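Local coordinates for phosphoribosylglycinamide synthetase (Anaerococcus prevotii, PDB 4DIM), which probably binds ATP and works as a ligase of the ATP-grasp family, presumably with the help of a divalent metal ion such as manganese, at residues V129-K137 against E168-T176; K322-E331 against C373-L384. One frame throughout, in Å; residues are numbered along the deposited sequence.

Contact 1: V129-K137 against E168-T176; sequences VVRNENELK and EAIDGFNET
F173 pushes its ring from helix 166-179 into the bend where the chain turns from V130 through R131 and N132 into helix 133-141, and more of it is buried by the contact than of any other residue here. Both methyls of V130 meet one ring corner, CG2 lying 3.7 Å from CE1 of F173 and CG1 close beside it. Further out, CZ of F173 packs 3.8 Å from CA of N132, while the carbonyl carbon of R131 sits at the ring edge. The ring gets there because CG of F173 stands anti to the backbone N (chi1 178°), which carries the ring across to V130 and N132.

At the root of F173 the packing passes to L136. Its CD2 reaches 3.9 Å from CB of F173, the two side chains sliding past each other in opposite directions, and also rests 4.3 Å from CG2 of I170. The carbonyl oxygen of A169 borders the same methyl. E133 lies along the outer margin: its carboxylate oxygen OE2 comes 4.1 Å from CG2 of I170, and K137 makes a long salt bridge with that same oxygen from the next turn.

The bend that receives F173 is held by N132, the N-cap of its helix, whose OD1 accepts from N of E135 at 2.7 Å. A weak bond returns from ND2 of N132 to the carboxylate of E135. The helical segments run at 136° to one another, and their axes stay 11.2 Å apart, a gap bridged by the long side chains. Both helices pack on the antiparallel sheet of the ATP-grasp A domain: L136 touches V187 of strand 186-189, F173 and V130 meet C185 just ahead of it, and T176 leans on Y161 of strand 161-163.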
loop_
_atom_site.group_PDB
_atom_site.type_symbol
_atom_site.label_atom_id
_atom_site.label_comp_id
_atom_site.label_asym_id
_atom_site.label_seq_id
_atom_site.Cartn_x
_atom_site.Cartn_y
_atom_site.Cartn_z
ATOM N N VAL A 129 -2.676 -14.779 22.399
ATOM C CA VAL A 129 -2.992 -13.722 23.385
ATOM C C VAL A 129 -2.919 -14.345 24.815
ATOM O O VAL A 129 -3.935 -14.660 25.425
ATOM C CB VAL A 129 -4.351 -12.990 23.106
ATOM C CG1 VAL A 129 -4.172 -11.832 22.125
ATOM C CG2 VAL A 129 -5.439 -13.943 22.594
ATOM N N VAL A 130 -1.685 -14.559 25.294
ATOM C CA VAL A 130 -1.338 -15.142 26.599
ATOM C C VAL A 130 -1.743 -14.203 27.792
ATOM O O VAL A 130 -1.696 -12.984 27.663
ATOM C CB VAL A 130 0.198 -15.477 26.631
ATOM C CG1 VAL A 130 1.071 -14.289 26.237
ATOM C CG2 VAL A 130 0.649 -16.010 27.978
ATOM N N ARG A 131 -2.135 -14.787 28.946
ATOM C CA ARG A 131 -2.481 -14.040 30.188
ATOM C C ARG A 131 -1.636 -14.505 31.427
ATOM O O ARG A 131 -1.704 -13.832 32.449
ATOM C CB ARG A 131 -4.003 -14.119 30.506
ATOM C CG ARG A 131 -4.783 -13.006 29.803
ATOM C CD ARG A 131 -6.286 -13.208 29.695
ATOM N NE ARG A 131 -6.904 -12.154 28.879
ATOM C CZ ARG A 131 -8.211 -12.014 28.654
ATOM N NH1 ARG A 131 -9.082 -12.865 29.191
ATOM N NH2 ARG A 131 -8.657 -11.019 27.895
ATOM N N ASN A 132 -0.809 -15.584 31.313
ATOM C CA ASN A 132 0.035 -16.114 32.411
ATOM C C ASN A 132 1.198 -17.008 31.897
ATOM O O ASN A 132 1.125 -17.516 30.777
ATOM C CB ASN A 132 -0.824 -16.943 33.407
ATOM C CG ASN A 132 -1.779 -17.899 32.724
ATOM O OD1 ASN A 132 -1.354 -18.889 32.135
ATOM N ND2 ASN A 132 -3.084 -17.600 32.726
ATOM N N GLU A 133 2.217 -17.262 32.753
ATOM C CA GLU A 133 3.398 -18.097 32.420
ATOM C C GLU A 133 3.029 -19.511 31.880
ATOM O O GLU A 133 3.776 -20.080 31.079
ATOM C CB GLU A 133 4.324 -18.255 33.651
ATOM C CG GLU A 133 5.083 -16.986 34.031
ATOM C CD GLU A 133 6.600 -17.079 34.103
ATOM O OE1 GLU A 133 7.244 -16.019 34.296
ATOM O OE2 GLU A 133 7.145 -18.202 33.984
ATOM N N ASN A 134 1.885 -20.057 32.318
ATOM C CA ASN A 134 1.388 -21.364 31.886
ATOM C C ASN A 134 0.793 -21.276 30.488
ATOM O O ASN A 134 1.028 -22.166 29.675
ATOM C CB ASN A 134 0.341 -21.895 32.874
ATOM C CG ASN A 134 0.899 -22.104 34.264
ATOM O OD1 ASN A 134 0.802 -21.235 35.159
ATOM N ND2 ASN A 134 1.499 -23.264 34.470
ATOM N N GLU A 135 0.023 -20.206 30.203
ATOM C CA GLU A 135 -0.551 -19.985 28.868
ATOM C C GLU A 135 0.582 -19.708 27.809
ATOM O O GLU A 135 0.385 -20.016 26.636
ATOM C CB GLU A 135 -1.590 -18.837 28.872
ATOM C CG GLU A 135 -3.015 -19.194 29.277
ATOM C CD GLU A 135 -3.943 -17.986 29.340
ATOM O OE1 GLU A 135 -3.959 -17.186 28.368
ATOM O OE2 GLU A 135 -4.641 -17.828 30.371
ATOM N N LEU A 136 1.763 -19.161 28.243
ATOM C CA LEU A 136 2.914 -18.864 27.376
ATOM C C LEU A 136 3.456 -20.150 26.769
ATOM O O LEU A 136 3.565 -20.262 25.549
ATOM C CB LEU A 136 4.045 -18.136 28.162
ATOM C CG LEU A 136 5.227 -17.548 27.327
ATOM C CD1 LEU A 136 4.732 -16.619 26.224
ATOM C CD2 LEU A 136 6.241 -16.786 28.203
ATOM N N LYS A 137 3.749 -21.137 27.621
ATOM C CA LYS A 137 4.273 -22.445 27.209
ATOM C C LYS A 137 3.203 -23.233 26.409
ATOM O O LYS A 137 3.550 -23.924 25.442
ATOM C CB LYS A 137 4.741 -23.228 28.437
ATOM C CG LYS A 137 5.921 -22.570 29.168
ATOM C CD LYS A 137 5.883 -22.782 30.691
ATOM C CE LYS A 137 6.906 -21.928 31.414
ATOM N NZ LYS A 137 6.768 -22.010 32.897
ATOM N N GLU A 168 14.898 -15.916 27.268
ATOM C CA GLU A 168 14.640 -14.548 26.798
ATOM C C GLU A 168 13.092 -14.300 26.681
ATOM O O GLU A 168 12.666 -13.144 26.755
ATOM C CB GLU A 168 15.353 -14.272 25.450
ATOM C CG GLU A 168 16.869 -14.153 25.552
ATOM C CD GLU A 168 17.619 -14.076 24.230
ATOM O OE1 GLU A 168 18.217 -15.102 23.826
ATOM O OE2 GLU A 168 17.646 -12.983 23.619
ATOM N N ALA A 169 12.268 -15.397 26.527
ATOM C CA ALA A 169 10.793 -15.364 26.399
ATOM C C ALA A 169 10.088 -15.037 27.713
ATOM O O ALA A 169 9.158 -14.234 27.707
ATOM C CB ALA A 169 10.271 -16.700 25.883
ATOM N N ILE A 170 10.476 -15.696 28.826
ATOM C CA ILE A 170 9.891 -15.397 30.144
ATOM C C ILE A 170 10.405 -14.020 30.579
ATOM O O ILE A 170 9.620 -13.205 31.055
ATOM C CB ILE A 170 10.160 -16.497 31.209
ATOM C CG1 ILE A 170 11.669 -16.634 31.594
ATOM C CG2 ILE A 170 9.588 -17.832 30.723
ATOM C CD1 ILE A 170 12.158 -15.791 32.862
ATOM N N ASP A 171 11.709 -13.742 30.328
ATOM C CA ASP A 171 12.373 -12.474 30.651
ATOM C C ASP A 171 11.698 -11.337 29.894
ATOM O O ASP A 171 11.613 -10.219 30.410
ATOM C CB ASP A 171 13.878 -12.569 30.305
ATOM C CG ASP A 171 14.763 -11.441 30.806
ATOM O OD1 ASP A 171 14.631 -10.306 30.287
ATOM O OD2 ASP A 171 15.657 -11.717 31.641
ATOM N N GLY A 172 11.212 -11.646 28.687
ATOM C CA GLY A 172 10.446 -10.723 27.859
ATOM C C GLY A 172 9.034 -10.538 28.384
ATOM O O GLY A 172 8.637 -9.400 28.576
ATOM N N PHE A 173 8.272 -11.635 28.637
ATOM C CA PHE A 173 6.900 -11.584 29.163
ATOM C C PHE A 173 6.811 -10.826 30.514
ATOM O O PHE A 173 5.939 -9.957 30.676
ATOM C CB PHE A 173 6.306 -13.001 29.309
ATOM C CG PHE A 173 4.905 -13.113 29.894
ATOM C CD1 PHE A 173 3.781 -13.100 29.071
ATOM C CD2 PHE A 173 4.716 -13.334 31.257
ATOM C CE1 PHE A 173 2.488 -13.230 29.611
ATOM C CE2 PHE A 173 3.425 -13.519 31.786
ATOM C CZ PHE A 173 2.324 -13.459 30.964
ATOM N N ASN A 174 7.723 -11.115 31.450
ATOM C CA ASN A 174 7.747 -10.419 32.735
ATOM C C ASN A 174 8.009 -8.912 32.546
ATOM O O ASN A 174 7.326 -8.101 33.170
ATOM C CB ASN A 174 8.784 -11.046 33.686
ATOM C CG ASN A 174 8.438 -12.464 34.137
ATOM O OD1 ASN A 174 7.286 -12.920 34.055
ATOM N ND2 ASN A 174 9.436 -13.212 34.604
ATOM N N GLU A 175 8.944 -8.532 31.676
ATOM C CA GLU A 175 9.214 -7.104 31.425
ATOM C C GLU A 175 8.060 -6.387 30.714
ATOM O O GLU A 175 7.856 -5.182 30.924
ATOM C CB GLU A 175 10.491 -6.916 30.587
ATOM C CG GLU A 175 11.758 -7.007 31.417
ATOM C CD GLU A 175 13.001 -6.610 30.649
ATOM O OE1 GLU A 175 13.769 -7.514 30.244
ATOM O OE2 GLU A 175 13.165 -5.398 30.380
ATOM N N THR A 176 7.320 -7.119 29.873
ATOM C CA THR A 176 6.218 -6.555 29.086
ATOM C C THR A 176 4.984 -6.357 29.947
ATOM O O THR A 176 4.363 -5.307 29.868
ATOM C CB THR A 176 5.857 -7.471 27.883
ATOM O OG1 THR A 176 7.022 -7.821 27.141
ATOM C CG2 THR A 176 4.846 -6.821 26.937
#

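Contact 2: K322-E331 against C373-L384; sequences KAGLARMIIE and CIGQIIVKEETL
I329, A323 and L325 bury the most surface here, all on one face of an antiparallel strand pair, 323-329 against 375-381. I329 is the hydrophobic anchor at one end. Its CG1 approaches CD1 of I377 to 3.8 Å, the two side chains crossing at about a right angle, and its CG2 lies 4.2 Å from CB of I374. CG1 of I329 is anti to the carbonyl carbon (chi1 -57°), a setting that turns the CG1-CD1 arm onto I377 and brings CG2 to I374. The backbone is irregular at this point: I329 N bonds to G375 O, but I329 O accepts from I374 N, the pattern of a classic beta bulge at I374 and G375.

L325 occupies the middle, its CB 3.9 Å from CG2 of V379, with CD1 of L384 reaching the same carbon from beyond the turn. Its backbone N and O are both taken by V379, the V379 N to L325 O bond being 3.0 Å and nearly straight at 173°. The CD2 of L325 also lies over one face of the R327 guanidinium, whose NE forms a salt bridge with E216.

A323 closes the far end. CB of A323 packs against the turn, 3.4 Å from C of T383, and its backbone N and O pair with E381.

On the reverse face selenomethionine M328 runs alongside Q376, SE 3.7 Å from OE1, and packs its CB on the C373 sulfur; Q376 NE2 is bonded to E353. In the large antiparallel sheet the pair lies between strands 223-230 and 351-356. Helix 384-395 covers the L325 and I377 face through L391 and I394, whereas helix 285-293 packs on I378 of the other.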
loop_
_atom_site.group_PDB
_atom_site.type_symbol
_atom_site.label_atom_id
_atom_site.label_comp_id
_atom_site.label_asym_id
_atom_site.label_seq_id
_atom_site.Cartn_x
_atom_site.Cartn_y
_atom_site.Cartn_z
ATOM N N LYS A 322 6.963 -6.121 -19.111
ATOM C CA LYS A 322 8.104 -5.202 -19.085
ATOM C C LYS A 322 8.567 -4.971 -17.630
ATOM O O LYS A 322 7.774 -5.084 -16.688
ATOM C CB LYS A 322 7.735 -3.849 -19.750
ATOM C CG LYS A 322 8.934 -3.063 -20.271
ATOM C CD LYS A 322 8.753 -2.501 -21.679
ATOM C CE LYS A 322 10.075 -2.048 -22.269
ATOM N NZ LYS A 322 9.973 -1.728 -23.719
ATOM N N ALA A 323 9.873 -4.742 -17.452
ATOM C CA ALA A 323 10.423 -4.399 -16.155
ATOM C C ALA A 323 10.138 -2.898 -15.893
ATOM O O ALA A 323 10.008 -2.111 -16.834
ATOM C CB ALA A 323 11.908 -4.701 -16.103
ATOM N N GLY A 324 9.905 -2.582 -14.616
ATOM C CA GLY A 324 9.668 -1.244 -14.097
ATOM C C GLY A 324 10.399 -1.019 -12.776
ATOM O O GLY A 324 10.648 -1.972 -12.007
ATOM N N LEU A 325 10.835 0.243 -12.565
ATOM C CA LEU A 325 11.575 0.691 -11.374
ATOM C C LEU A 325 11.078 2.072 -11.012
ATOM O O LEU A 325 11.069 2.959 -11.859
ATOM C CB LEU A 325 13.109 0.703 -11.627
ATOM C CG LEU A 325 14.030 1.291 -10.520
ATOM C CD1 LEU A 325 13.896 0.538 -9.219
ATOM C CD2 LEU A 325 15.454 1.286 -10.931
ATOM N N ALA A 326 10.671 2.256 -9.774
ATOM C CA ALA A 326 10.178 3.534 -9.253
ATOM C C ALA A 326 10.948 3.859 -8.035
ATOM O O ALA A 326 11.053 3.006 -7.157
ATOM C CB ALA A 326 8.696 3.464 -8.920
ATOM N N ARG A 327 11.540 5.042 -7.987
ATOM C CA ARG A 327 12.299 5.467 -6.831
ATOM C C ARG A 327 11.988 6.882 -6.421
ATOM O O ARG A 327 11.940 7.783 -7.267
ATOM C CB ARG A 327 13.787 5.370 -7.169
ATOM C CG ARG A 327 14.311 3.980 -6.998
ATOM C CD ARG A 327 15.804 4.006 -7.043
ATOM N NE ARG A 327 16.311 2.641 -7.075
ATOM C CZ ARG A 327 17.466 2.258 -7.588
ATOM N NH1 ARG A 327 18.294 3.150 -8.130
ATOM N NH2 ARG A 327 17.805 0.977 -7.579
HETATM N N MSE A 328 11.899 7.096 -5.096
HETATM C CA MSE A 328 11.771 8.437 -4.540
HETATM C C MSE A 328 13.135 9.112 -4.601
HETATM O O MSE A 328 14.147 8.460 -4.329
HETATM C CB MSE A 328 11.273 8.419 -3.088
HETATM C CG MSE A 328 9.941 7.664 -2.866
HETATM SE SE MSE A 328 8.366 8.095 -4.080
HETATM C CE MSE A 328 8.320 6.457 -5.220
ATOM N N ILE A 329 13.163 10.406 -4.981
ATOM C CA ILE A 329 14.355 11.260 -4.936
ATOM C C ILE A 329 14.447 11.780 -3.505
ATOM O O ILE A 329 13.490 12.363 -3.017
ATOM C CB ILE A 329 14.339 12.432 -5.955
ATOM C CG1 ILE A 329 14.171 11.919 -7.408
ATOM C CG2 ILE A 329 15.643 13.249 -5.822
ATOM C CD1 ILE A 329 13.923 13.026 -8.387
ATOM N N ILE A 330 15.573 11.564 -2.831
ATOM C CA ILE A 330 15.738 11.999 -1.441
ATOM C C ILE A 330 17.072 12.701 -1.243
ATOM O O ILE A 330 17.976 12.564 -2.077
ATOM C CB ILE A 330 15.601 10.780 -0.479
ATOM C CG1 ILE A 330 16.670 9.699 -0.755
ATOM C CG2 ILE A 330 14.188 10.169 -0.564
ATOM C CD1 ILE A 330 16.939 8.855 0.364
ATOM N N GLU A 331 17.185 13.467 -0.141
ATOM C CA GLU A 331 18.433 14.145 0.252
ATOM C C GLU A 331 18.851 13.575 1.599
ATOM O O GLU A 331 18.034 13.517 2.513
ATOM C CB GLU A 331 18.271 15.673 0.298
ATOM C CG GLU A 331 19.534 16.411 0.719
ATOM C CD GLU A 331 20.750 16.221 -0.165
ATOM O OE1 GLU A 331 20.677 16.581 -1.363
ATOM O OE2 GLU A 331 21.794 15.759 0.351
ATOM N N CYS A 373 10.423 13.581 0.694
ATOM C CA CYS A 373 10.795 13.233 -0.685
ATOM C C CYS A 373 10.809 14.506 -1.520
ATOM O O CYS A 373 9.891 15.331 -1.394
ATOM C CB CYS A 373 9.837 12.203 -1.292
ATOM S SG CYS A 373 9.925 10.536 -0.565
ATOM N N ILE A 374 11.848 14.660 -2.363
ATOM C CA ILE A 374 12.008 15.793 -3.291
ATOM C C ILE A 374 11.201 15.528 -4.576
ATOM O O ILE A 374 10.707 16.462 -5.210
ATOM C CB ILE A 374 13.506 16.049 -3.587
ATOM C CG1 ILE A 374 14.207 16.583 -2.312
ATOM C CG2 ILE A 374 13.715 16.992 -4.790
ATOM C CD1 ILE A 374 14.868 15.506 -1.451
ATOM N N GLY A 375 11.066 14.269 -4.942
ATOM C CA GLY A 375 10.329 13.895 -6.137
ATOM C C GLY A 375 10.323 12.405 -6.329
ATOM O O GLY A 375 10.577 11.650 -5.384
ATOM N N GLN A 376 10.064 11.986 -7.566
ATOM C CA GLN A 376 10.062 10.575 -7.925
ATOM C C GLN A 376 10.336 10.385 -9.391
ATOM O O GLN A 376 10.000 11.246 -10.214
ATOM C CB GLN A 376 8.740 9.899 -7.563
ATOM C CG GLN A 376 7.552 10.360 -8.406
ATOM C CD GLN A 376 6.250 9.921 -7.822
ATOM O OE1 GLN A 376 6.129 9.599 -6.646
ATOM N NE2 GLN A 376 5.228 9.984 -8.599
ATOM N N ILE A 377 10.929 9.229 -9.697
ATOM C CA ILE A 377 11.336 8.793 -11.021
ATOM C C ILE A 377 10.732 7.437 -11.298
ATOM O O ILE A 377 10.859 6.537 -10.474
ATOM C CB ILE A 377 12.889 8.690 -11.123
ATOM C CG1 ILE A 377 13.583 10.055 -10.831
ATOM C CG2 ILE A 377 13.316 8.132 -12.499
ATOM C CD1 ILE A 377 15.023 9.917 -10.507
ATOM N N ILE A 378 10.171 7.264 -12.502
ATOM C CA ILE A 378 9.672 5.986 -12.950
ATOM C C ILE A 378 10.249 5.698 -14.336
ATOM O O ILE A 378 10.131 6.503 -15.253
ATOM C CB ILE A 378 8.139 5.840 -12.950
ATOM C CG1 ILE A 378 7.527 6.400 -11.694
ATOM C CG2 ILE A 378 7.774 4.338 -13.129
ATOM C CD1 ILE A 378 6.099 6.482 -11.752
ATOM N N VAL A 379 10.845 4.512 -14.466
ATOM C CA VAL A 379 11.400 4.007 -15.715
ATOM C C VAL A 379 10.859 2.596 -15.971
ATOM O O VAL A 379 10.376 1.933 -15.041
ATOM C CB VAL A 379 12.919 4.034 -15.750
ATOM C CG1 VAL A 379 13.427 5.450 -15.484
ATOM C CG2 VAL A 379 13.520 3.041 -14.762
ATOM N N LYS A 380 10.876 2.211 -17.268
ATOM C CA LYS A 380 10.487 0.910 -17.809
ATOM C C LYS A 380 11.566 0.491 -18.818
ATOM O O LYS A 380 12.136 1.365 -19.466
ATOM C CB LYS A 380 9.072 0.955 -18.467
ATOM C CG LYS A 380 8.923 1.877 -19.682
ATOM C CD LYS A 380 7.525 1.754 -20.267
ATOM C CE LYS A 380 7.160 2.728 -21.358
ATOM N NZ LYS A 380 8.095 2.693 -22.526
ATOM N N GLU A 381 11.837 -0.818 -18.976
ATOM C CA GLU A 381 12.878 -1.330 -19.897
ATOM C C GLU A 381 12.755 -2.892 -19.971
ATOM O O GLU A 381 11.919 -3.431 -19.270
ATOM C CB GLU A 381 14.259 -0.852 -19.386
ATOM C CG GLU A 381 15.465 -1.100 -20.269
ATOM C CD GLU A 381 15.480 -0.836 -21.759
ATOM O OE1 GLU A 381 16.097 0.175 -22.169
ATOM O OE2 GLU A 381 15.112 -1.772 -22.510
ATOM N N GLU A 382 13.489 -3.608 -20.847
ATOM C CA GLU A 382 13.361 -5.081 -20.962
ATOM C C GLU A 382 13.653 -5.821 -19.653
ATOM O O GLU A 382 13.024 -6.844 -19.370
ATOM C CB GLU A 382 14.294 -5.654 -22.049
ATOM C CG GLU A 382 13.774 -5.532 -23.469
ATOM C CD GLU A 382 14.625 -6.229 -24.523
ATOM O OE1 GLU A 382 15.675 -6.807 -24.159
ATOM O OE2 GLU A 382 14.247 -6.186 -25.719
ATOM N N THR A 383 14.623 -5.308 -18.880
ATOM C CA THR A 383 15.069 -5.906 -17.626
ATOM C C THR A 383 15.230 -4.883 -16.524
ATOM O O THR A 383 15.363 -3.702 -16.790
ATOM C CB THR A 383 16.414 -6.598 -17.847
ATOM O OG1 THR A 383 17.440 -5.620 -18.045
ATOM C CG2 THR A 383 16.385 -7.526 -19.010
ATOM N N LEU A 384 15.300 -5.363 -15.293
ATOM C CA LEU A 384 15.541 -4.538 -14.118
ATOM C C LEU A 384 17.002 -3.988 -14.082
ATOM O O LEU A 384 17.203 -2.885 -13.586
ATOM C CB LEU A 384 15.225 -5.328 -12.830
ATOM C CG LEU A 384 15.372 -4.556 -11.504
ATOM C CD1 LEU A 384 14.493 -3.311 -11.495
ATOM C CD2 LEU A 384 15.112 -5.448 -10.336
#

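In the fold
Along the chain the two contacts follow in series, neither nested nor crossing. Contact 1 comes first and closes the loop of residues 138-167, which carries strands 147-150 and 161-163 of the small four-stranded sheet; the two helices pack beside that sheet, whose other strands, 127-128 and 186-189, lie outside the loop. Strands 194-203 to 270-277 then build most of the large antiparallel sheet, and contact 2 continues it. Its loop, residues 332-372, holds strands but no helix and supplies the edge strand 351-356, next to 375-381. With centres 45 Å apart and nearest atoms about 32 Å apart, one contact ties up the small ATP-grasp sheet and the other the C-terminal side of the large one.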